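PDB 2POZ: putative dehydratase from Mesorhizobium loti, which is of undetermined function but, as a member of the mandelate racemase/muconate lactonizing enzyme family within the enolase superfamily, may act as a lyase, possibly a dehydratase. Local coordinates for residues A[111-116]-A[321-326]; A[313-318]-A[356-361]; A[66-71]-A[102-107]. All coordinates share one frame; numbering follows the deposited sequence.

Contact 1: A[111-116]-A[321-326]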
loop_
_atom_site.group_PDB
_atom_site.type_symbol
_atom_site.label_atom_id
_atom_site.label_comp_id
_atom_site.label_asym_id
_atom_site.label_seq_id
_atom_site.Cartn_x
_atom_site.Cartn_y
_atom_site.Cartn_z
ATOM N N PRO A 111 -20.830 19.484 37.738
ATOM C CA PRO A 111 -19.478 19.370 37.183
ATOM C C PRO A 111 -19.555 19.186 35.668
ATOM O O PRO A 111 -20.545 18.659 35.147
ATOM C CB PRO A 111 -18.922 18.128 37.873
ATOM C CG PRO A 111 -19.655 18.106 39.196
ATOM C CD PRO A 111 -21.061 18.474 38.787
ATOM N N VAL A 112 -18.523 19.616 34.956
ATOM C CA VAL A 112 -18.526 19.458 33.512
ATOM C C VAL A 112 -18.637 17.980 33.128
ATOM O O VAL A 112 -19.259 17.649 32.119
ATOM C CB VAL A 112 -17.259 20.066 32.863
ATOM C CG1 VAL A 112 -17.199 19.695 31.383
ATOM C CG2 VAL A 112 -17.283 21.588 33.012
ATOM N N TYR A 113 -18.067 17.080 33.926
ATOM C CA TYR A 113 -18.163 15.670 33.563
ATOM C C TYR A 113 -19.599 15.138 33.546
ATOM O O TYR A 113 -19.869 14.137 32.887
ATOM C CB TYR A 113 -17.270 14.792 34.454
ATOM C CG TYR A 113 -17.495 14.902 35.941
ATOM C CD1 TYR A 113 -18.673 14.433 36.537
ATOM C CD2 TYR A 113 -16.504 15.423 36.766
ATOM C CE1 TYR A 113 -18.848 14.481 37.918
ATOM C CE2 TYR A 113 -16.667 15.472 38.143
ATOM C CZ TYR A 113 -17.835 15.000 38.714
ATOM O OH TYR A 113 -17.973 15.044 40.082
ATOM N N GLU A 114 -20.517 15.796 34.254
ATOM C CA GLU A 114 -21.914 15.355 34.231
ATOM C C GLU A 114 -22.512 15.704 32.868
ATOM O O GLU A 114 -23.313 14.944 32.322
ATOM C CB GLU A 114 -22.743 16.029 35.333
ATOM C CG GLU A 114 -22.569 15.440 36.727
ATOM C CD GLU A 114 -22.762 13.923 36.767
ATOM O OE1 GLU A 114 -23.613 13.391 36.016
ATOM O OE2 GLU A 114 -22.066 13.263 37.564
ATOM N N LEU A 115 -22.117 16.851 32.320
ATOM C CA LEU A 115 -22.609 17.284 31.015
ATOM C C LEU A 115 -22.108 16.318 29.935
ATOM O O LEU A 115 -22.815 16.031 28.968
ATOM C CB LEU A 115 -22.106 18.698 30.695
ATOM C CG LEU A 115 -22.439 19.816 31.689
ATOM C CD1 LEU A 115 -21.786 21.122 31.252
ATOM C CD2 LEU A 115 -23.947 19.976 31.778
ATOM N N PHE A 116 -20.883 15.835 30.124
ATOM C CA PHE A 116 -20.213 14.912 29.209
ATOM C C PHE A 116 -20.752 13.483 29.243
ATOM O O PHE A 116 -20.275 12.620 28.504
ATOM C CB PHE A 116 -18.704 14.877 29.521
ATOM C CG PHE A 116 -17.939 16.070 29.005
ATOM C CD1 PHE A 116 -18.597 17.150 28.416
ATOM C CD2 PHE A 116 -16.549 16.108 29.102
ATOM C CE1 PHE A 116 -17.882 18.247 27.932
ATOM C CE2 PHE A 116 -15.828 17.200 28.618
ATOM C CZ PHE A 116 -16.497 18.271 28.032
ATOM N N LEU A 321 -12.131 15.613 32.604
ATOM C CA LEU A 321 -12.060 14.672 31.496
ATOM C C LEU A 321 -11.811 13.245 31.982
ATOM O O LEU A 321 -12.510 12.311 31.585
ATOM C CB LEU A 321 -10.938 15.091 30.539
ATOM C CG LEU A 321 -10.635 14.211 29.322
ATOM C CD1 LEU A 321 -11.484 14.645 28.143
ATOM C CD2 LEU A 321 -9.156 14.331 28.967
ATOM N N GLU A 322 -10.818 13.083 32.852
ATOM C CA GLU A 322 -10.454 11.768 33.357
ATOM C C GLU A 322 -11.550 11.109 34.181
ATOM O O GLU A 322 -11.528 9.898 34.411
ATOM C CB GLU A 322 -9.159 11.872 34.165
ATOM C CG GLU A 322 -8.053 12.569 33.386
ATOM C CD GLU A 322 -6.755 12.684 34.163
ATOM O OE1 GLU A 322 -6.809 12.971 35.381
ATOM O OE2 GLU A 322 -5.682 12.502 33.547
ATOM N N ALA A 323 -12.511 11.901 34.631
ATOM C CA ALA A 323 -13.613 11.345 35.408
ATOM C C ALA A 323 -14.625 10.718 34.451
ATOM O O ALA A 323 -15.368 9.807 34.826
ATOM C CB ALA A 323 -14.295 12.446 36.215
ATOM N N ASN A 324 -14.604 11.180 33.202
ATOM C CA ASN A 324 -15.577 10.755 32.197
ATOM C C ASN A 324 -15.182 9.776 31.083
ATOM O O ASN A 324 -16.002 8.949 30.679
ATOM C CB ASN A 324 -16.185 12.033 31.593
ATOM C CG ASN A 324 -17.168 11.760 30.471
ATOM O OD1 ASN A 324 -16.793 11.708 29.302
ATOM N ND2 ASN A 324 -18.434 11.592 30.821
ATOM N N ILE A 325 -13.951 9.846 30.583
ATOM C CA ILE A 325 -13.553 8.961 29.490
ATOM C C ILE A 325 -13.476 7.485 29.862
ATOM O O ILE A 325 -13.050 7.112 30.960
ATOM C CB ILE A 325 -12.207 9.401 28.857
ATOM C CG1 ILE A 325 -11.125 9.504 29.931
ATOM C CG2 ILE A 325 -12.380 10.740 28.143
ATOM C CD1 ILE A 325 -9.749 9.803 29.371
ATOM N N THR A 326 -13.889 6.642 28.923
ATOM C CA THR A 326 -13.896 5.209 29.149
ATOM C C THR A 326 -12.528 4.551 28.976
ATOM O O THR A 326 -12.280 3.493 29.555
ATOM C CB THR A 326 -14.917 4.522 28.215
ATOM O OG1 THR A 326 -14.708 4.978 26.879
ATOM C CG2 THR A 326 -16.337 4.874 28.620
#

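Contact 2: A[313-318]-A[356-361]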
loop_
_atom_site.group_PDB
_atom_site.type_symbol
_atom_site.label_atom_id
_atom_site.label_comp_id
_atom_site.label_asym_id
_atom_site.label_seq_id
_atom_site.Cartn_x
_atom_site.Cartn_y
_atom_site.Cartn_z
ATOM N N LEU A 313 -5.215 25.039 38.089
ATOM C CA LEU A 313 -6.401 25.153 37.243
ATOM C C LEU A 313 -6.438 24.084 36.151
ATOM O O LEU A 313 -7.375 23.290 36.091
ATOM C CB LEU A 313 -6.490 26.549 36.604
ATOM C CG LEU A 313 -7.666 26.771 35.631
ATOM C CD1 LEU A 313 -8.984 26.429 36.318
ATOM C CD2 LEU A 313 -7.680 28.217 35.146
ATOM N N ILE A 314 -5.429 24.040 35.287
ATOM C CA ILE A 314 -5.446 23.038 34.222
ATOM C C ILE A 314 -5.439 21.608 34.761
ATOM O O ILE A 314 -5.977 20.706 34.128
ATOM C CB ILE A 314 -4.283 23.226 33.218
ATOM C CG1 ILE A 314 -4.540 22.349 31.987
ATOM C CG2 ILE A 314 -2.957 22.856 33.854
ATOM C CD1 ILE A 314 -3.859 22.852 30.723
ATOM N N GLU A 315 -4.851 21.399 35.933
ATOM C CA GLU A 315 -4.835 20.061 36.521
ATOM C C GLU A 315 -6.260 19.672 36.922
ATOM O O GLU A 315 -6.708 18.552 36.677
ATOM C CB GLU A 315 -3.939 20.012 37.766
ATOM C CG GLU A 315 -2.463 20.220 37.493
ATOM C CD GLU A 315 -1.624 20.166 38.760
ATOM O OE1 GLU A 315 -1.781 19.188 39.528
ATOM O OE2 GLU A 315 -0.811 21.095 38.985
ATOM N N THR A 316 -6.973 20.609 37.539
ATOM C CA THR A 316 -8.341 20.350 37.968
ATOM C C THR A 316 -9.254 20.157 36.762
ATOM O O THR A 316 -10.122 19.283 36.762
ATOM C CB THR A 316 -8.862 21.502 38.843
ATOM O OG1 THR A 316 -8.026 21.623 39.995
ATOM C CG2 THR A 316 -10.296 21.242 39.287
ATOM N N ALA A 317 -9.055 20.973 35.732
ATOM C CA ALA A 317 -9.854 20.865 34.515
ATOM C C ALA A 317 -9.639 19.495 33.873
ATOM O O ALA A 317 -10.572 18.882 33.351
ATOM C CB ALA A 317 -9.464 21.964 33.541
ATOM N N THR A 318 -8.402 19.016 33.910
ATOM C CA THR A 318 -8.069 17.721 33.335
ATOM C C THR A 318 -8.823 16.606 34.059
ATOM O O THR A 318 -9.192 15.606 33.443
ATOM C CB THR A 318 -6.550 17.465 33.401
ATOM O OG1 THR A 318 -5.878 18.413 32.557
ATOM C CG2 THR A 318 -6.213 16.047 32.935
ATOM N N GLY A 356 -0.505 9.495 45.701
ATOM C CA GLY A 356 -0.495 9.378 44.249
ATOM C C GLY A 356 -1.856 9.247 43.591
ATOM O O GLY A 356 -1.958 8.811 42.442
ATOM N N TYR A 357 -2.900 9.625 44.317
ATOM C CA TYR A 357 -4.264 9.554 43.809
ATOM C C TYR A 357 -4.966 10.897 43.947
ATOM O O TYR A 357 -4.785 11.597 44.938
ATOM C CB TYR A 357 -5.064 8.506 44.585
ATOM C CG TYR A 357 -4.819 7.078 44.170
ATOM C CD1 TYR A 357 -5.650 6.457 43.239
ATOM C CD2 TYR A 357 -3.777 6.339 44.721
ATOM C CE1 TYR A 357 -5.457 5.135 42.871
ATOM C CE2 TYR A 357 -3.568 5.005 44.353
ATOM C CZ TYR A 357 -4.419 4.414 43.428
ATOM O OH TYR A 357 -4.233 3.106 43.049
ATOM N N PHE A 358 -5.766 11.247 42.946
ATOM C CA PHE A 358 -6.530 12.490 42.956
ATOM C C PHE A 358 -8.012 12.157 43.006
ATOM O O PHE A 358 -8.492 11.340 42.210
ATOM C CB PHE A 358 -6.285 13.302 41.682
ATOM C CG PHE A 358 -5.091 14.199 41.748
ATOM C CD1 PHE A 358 -5.048 15.259 42.654
ATOM C CD2 PHE A 358 -4.017 14.000 40.891
ATOM C CE1 PHE A 358 -3.940 16.116 42.697
ATOM C CE2 PHE A 358 -2.910 14.847 40.925
ATOM C CZ PHE A 358 -2.870 15.908 41.828
ATOM N N GLU A 359 -8.738 12.781 43.927
ATOM C CA GLU A 359 -10.180 12.567 44.022
ATOM C C GLU A 359 -10.840 13.493 43.002
ATOM O O GLU A 359 -10.367 14.604 42.777
ATOM C CB GLU A 359 -10.687 12.912 45.428
ATOM C CG GLU A 359 -10.454 11.830 46.478
ATOM C CD GLU A 359 -11.317 10.601 46.247
ATOM O OE1 GLU A 359 -12.554 10.746 46.169
ATOM O OE2 GLU A 359 -10.761 9.485 46.151
HETATM N N MSE A 360 -11.925 13.046 42.378
HETATM C CA MSE A 360 -12.615 13.883 41.395
HETATM C C MSE A 360 -13.279 15.053 42.119
HETATM O O MSE A 360 -13.926 14.865 43.146
HETATM C CB MSE A 360 -13.686 13.074 40.652
HETATM C CG MSE A 360 -13.174 11.799 39.993
HETATM SE SE MSE A 360 -11.734 12.120 38.740
HETATM C CE MSE A 360 -10.241 11.987 39.950
ATOM N N PRO A 361 -13.123 16.279 41.599
ATOM C CA PRO A 361 -13.753 17.414 42.273
ATOM C C PRO A 361 -15.267 17.340 42.085
ATOM O O PRO A 361 -15.739 16.769 41.103
ATOM C CB PRO A 361 -13.125 18.611 41.572
ATOM C CG PRO A 361 -12.969 18.118 40.182
ATOM C CD PRO A 361 -12.425 16.715 40.378
#

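Contact 3: A[66-71]-A[102-107]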
loop_
_atom_site.group_PDB
_atom_site.type_symbol
_atom_site.label_atom_id
_atom_site.label_comp_id
_atom_site.label_asym_id
_atom_site.label_seq_id
_atom_site.Cartn_x
_atom_site.Cartn_y
_atom_site.Cartn_z
ATOM N N SER A 66 -23.038 29.967 25.921
ATOM C CA SER A 66 -23.636 28.634 25.896
ATOM C C SER A 66 -23.413 27.923 24.552
ATOM O O SER A 66 -23.449 26.694 24.487
ATOM C CB SER A 66 -25.138 28.707 26.190
ATOM O OG SER A 66 -25.842 29.232 25.079
ATOM N N ARG A 67 -23.180 28.690 23.488
ATOM C CA ARG A 67 -22.950 28.106 22.160
ATOM C C ARG A 67 -21.467 27.744 22.006
ATOM O O ARG A 67 -20.746 28.319 21.196
ATOM C CB ARG A 67 -23.371 29.095 21.068
ATOM C CG ARG A 67 -24.887 29.332 20.975
ATOM C CD ARG A 67 -25.226 30.235 19.781
ATOM N NE ARG A 67 -25.412 31.627 20.179
ATOM C CZ ARG A 67 -25.494 32.652 19.330
ATOM N NH1 ARG A 67 -25.398 32.445 18.021
ATOM N NH2 ARG A 67 -25.684 33.886 19.790
ATOM N N ILE A 68 -21.019 26.776 22.791
ATOM C CA ILE A 68 -19.619 26.381 22.762
ATOM C C ILE A 68 -19.148 25.806 21.427
ATOM O O ILE A 68 -18.130 26.239 20.892
ATOM C CB ILE A 68 -19.320 25.383 23.883
ATOM C CG1 ILE A 68 -19.816 25.951 25.214
ATOM C CG2 ILE A 68 -17.815 25.112 23.945
ATOM C CD1 ILE A 68 -19.470 25.092 26.429
ATOM N N GLU A 69 -19.878 24.839 20.881
ATOM C CA GLU A 69 -19.476 24.253 19.603
ATOM C C GLU A 69 -19.404 25.336 18.528
ATOM O O GLU A 69 -18.493 25.336 17.703
ATOM C CB GLU A 69 -20.461 23.157 19.168
ATOM C CG GLU A 69 -20.355 21.844 19.940
ATOM C CD GLU A 69 -19.283 20.905 19.395
ATOM O OE1 GLU A 69 -18.647 21.230 18.367
ATOM O OE2 GLU A 69 -19.085 19.828 19.997
ATOM N N GLU A 70 -20.361 26.264 18.535
ATOM C CA GLU A 70 -20.359 27.330 17.535
ATOM C C GLU A 70 -19.144 28.242 17.664
ATOM O O GLU A 70 -18.513 28.588 16.666
ATOM C CB GLU A 70 -21.633 28.175 17.628
ATOM C CG GLU A 70 -21.732 29.224 16.514
ATOM C CD GLU A 70 -23.036 30.009 16.556
ATOM O OE1 GLU A 70 -23.213 30.818 17.484
ATOM O OE2 GLU A 70 -23.885 29.806 15.662
ATOM N N LEU A 71 -18.827 28.631 18.895
ATOM C CA LEU A 71 -17.686 29.504 19.149
ATOM C C LEU A 71 -16.381 28.836 18.735
ATOM O O LEU A 71 -15.503 29.472 18.155
ATOM C CB LEU A 71 -17.622 29.881 20.633
ATOM C CG LEU A 71 -18.457 31.069 21.124
ATOM C CD1 LEU A 71 -18.017 32.329 20.404
ATOM C CD2 LEU A 71 -19.925 30.817 20.877
ATOM N N ASP A 102 -16.779 25.761 31.790
ATOM C CA ASP A 102 -16.842 26.114 33.206
ATOM C C ASP A 102 -18.135 26.929 33.425
ATOM O O ASP A 102 -18.897 26.678 34.359
ATOM C CB ASP A 102 -15.601 26.933 33.576
ATOM C CG ASP A 102 -15.394 27.058 35.077
ATOM O OD1 ASP A 102 -15.906 26.207 35.847
ATOM O OD2 ASP A 102 -14.695 28.010 35.482
ATOM N N ILE A 103 -18.387 27.890 32.543
ATOM C CA ILE A 103 -19.583 28.720 32.649
ATOM C C ILE A 103 -20.855 27.899 32.483
ATOM O O ILE A 103 -21.830 28.090 33.220
ATOM C CB ILE A 103 -19.558 29.858 31.605
ATOM C CG1 ILE A 103 -18.518 30.906 32.026
ATOM C CG2 ILE A 103 -20.951 30.485 31.474
ATOM C CD1 ILE A 103 -18.207 31.928 30.959
ATOM N N LYS A 104 -20.846 26.974 31.528
ATOM C CA LYS A 104 -22.017 26.144 31.294
ATOM C C LYS A 104 -22.307 25.270 32.514
ATOM O O LYS A 104 -23.455 25.133 32.919
ATOM C CB LYS A 104 -21.821 25.269 30.051
ATOM C CG LYS A 104 -23.065 24.468 29.654
ATOM C CD LYS A 104 -22.824 23.656 28.381
ATOM C CE LYS A 104 -22.883 24.527 27.142
ATOM N NZ LYS A 104 -24.279 24.940 26.820
ATOM N N GLY A 105 -21.266 24.682 33.095
ATOM C CA GLY A 105 -21.461 23.842 34.263
ATOM C C GLY A 105 -21.990 24.653 35.437
ATOM O O GLY A 105 -22.879 24.203 36.168
ATOM N N LYS A 106 -21.444 25.851 35.627
ATOM C CA LYS A 106 -21.900 26.718 36.712
ATOM C C LYS A 106 -23.365 27.104 36.495
ATOM O O LYS A 106 -24.135 27.185 37.448
ATOM C CB LYS A 106 -21.036 27.977 36.792
ATOM C CG LYS A 106 -19.638 27.724 37.346
ATOM C CD LYS A 106 -18.881 29.023 37.537
ATOM C CE LYS A 106 -17.462 28.777 38.019
ATOM N NZ LYS A 106 -16.696 30.054 38.060
ATOM N N CYS A 107 -23.751 27.333 35.244
ATOM C CA CYS A 107 -25.130 27.697 34.941
ATOM C C CYS A 107 -26.087 26.562 35.269
ATOM O O CYS A 107 -27.164 26.790 35.812
ATOM C CB CYS A 107 -25.292 28.053 33.464
ATOM S SG CYS A 107 -24.617 29.651 32.988
#

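Contact 1: A[111-116]-A[321-326]
Asn324, at the end of helix 312-324, reaches across to the one-turn helix 112-115 and the residue that follows it. Its CB lies 4.1 Å from Tyr113 CB, near the closest approach of the backbones. CG, turned anti to the backbone N (chi1 177°), is carried to the Phe116 side, 3.6 Å from Phe116 CB. At the tip the two amide atoms have different tasks. ND2 donates a weak hydrogen bond to Phe116 O, 3.1 Å away and bent to 137° at the hydrogen, and a second one to Gly118 O. OD1 accepts from Lys291 of helix 287-298. Which end of the buried amide is N and which is O follows from these partners, and its donor group links to the chain just after helix 112-115, at Phe116 and Gly118.

Beside this polar link runs an apolar one. Ala323 CB touches Tyr113 CD2 at 3.7 Å, approaching the ring obliquely. CG of Tyr113 sits between its own backbone N and carbonyl carbon (chi1 56°), which lays the ring against Pro111: Pro111 CB stands 3.4 Å above the ring plane, over its centre. The hydroxyl of Tyr113 makes a hydrogen bond to Pro361 O. Phe116, in turn, has Val112 CG1 against one face and meets Trp101 edge-to-face.

Helix 112-115 belongs to the N-terminal family region and helix 312-324 to the enolase-like C-terminal one. An alanine methyl against a tyrosine ring, beside one amide that both donates and accepts, is consistent with a buried interdomain interface of the two-domain enolase-superfamily fold.

Contact 2: A[313-318]-A[356-361]
The first torsions of Glu315 and Phe358 bring the ends of the two side chains near each other: in each, CG lies anti to the carbonyl carbon and beside the backbone N, with chi1 -66° for Glu315 and -86° for Phe358. Beyond CG the Glu315 chain is extended, and this length brings its carboxylate from helix 312-324 to the ring projecting from strand 357-359. Contact is light: Glu315 OE1 stands 4.2 Å from Phe358 CZ, coming in obliquely with the carboxylate and ring planes 74° apart. The other oxygen, OE2, has a long, weak ion pair with Lys338.

One helix position further on, Thr316 CG2 meets Pro361 CG, also at 4.2 Å, methyl against ring methylene. The rotation of Thr316 about its first torsion turns OG1 back to Ser312 O, to which it hydrogen-bonds, and leaves CG2 on the Pro361 side. Pro361 also packs on Leu319 and Gln320, later on the same helix, while Phe358 leans on Leu319 and meets the rings of His331 and His333, the latter edge-to-face.

Strand 357-359 runs antiparallel to strand 123-128, with Phe358 paired to Val124 through the backbone, so the contact lays helix 312-324 of the barrel beside the mixed sheet of 123-128 and 357-359. It is loose van der Waals packing with nothing polar joining the segments; Glu315 OE2 and Thr316 OG1 find their partners elsewhere.

Contact 3: A[66-71]-A[102-107]
The chain 66-71 enters helix 68-78 through an inverse gamma turn centred on Arg67, which occupies the N-cap position, and comes closest to the last turns of helix 87-108 where Ser66 CA lies 6.2 Å from Lys104 CA. Lys104 carries the contact. Its CG stands anti to the backbone N (chi1 -174°) and the chain runs straight through chi2, then bends at chi3 and chi4 (-77° and -73°), which curls the ammonium group toward the turn.

NZ donates a hydrogen bond of 3.0 Å to Ser66 O, lying in the carbonyl plane on a lone pair. The same oxygen also takes a weak bond from Ile68 N, 3.0 Å away, which closes the gamma turn; the lysine thus bonds to the same oxygen that accepts in the turn. Ser66 CB is 3.9 Å from Lys104 NZ, but its hydroxyl bonds elsewhere, to Asp64 OD1.

The aliphatic part of the lysine is used as well. Ile68 CD1 lies 3.5 Å from Lys104 CE and 4.1 Å from Lys104 CD, so the end of the isoleucine's longer branch presses against the methylenes just behind the charge. A second partner for that charge comes from outside the chain: Glu114 of the second subunit forms a salt bridge with NZ, and the buried ammonium thus serves a backbone oxygen of its own chain and a carboxylate across the interface.

Ile68 continues onto Leu100 and Trp101 of helix 87-108, joining the two N-terminal-domain helices. Ile103 packs on Ile25 and Thr27 of strand 21-27, while Asp102 accepts from Ala34 N in strand 33-37; helix 87-108 thus contacts both the start of helix 68-78 and the antiparallel sheet.

In the fold
All three contacts are largely buried, yet they lie at different distances from the chain's centre, contact 2 about 12 Å and contact 3 about 22 Å, centre to centre. Contacts 1 and 2 share helix 312-324 and touch, with Ala323 CB 3.6 Å from Met360 SE. Contact 3 adjoins contact 1 where Leu115 CD1 packs on Lys104 CG at 3.9 Å, helix 112-115 following helix 87-108 in the chain. Contact 2 lies within the C-terminal family region and is mostly apolar, contact 1 joins the two regions with an amide and an alanine-tyrosine contact, and contact 3 lies within the N-terminal one, where a lysine also reaches the second subunit.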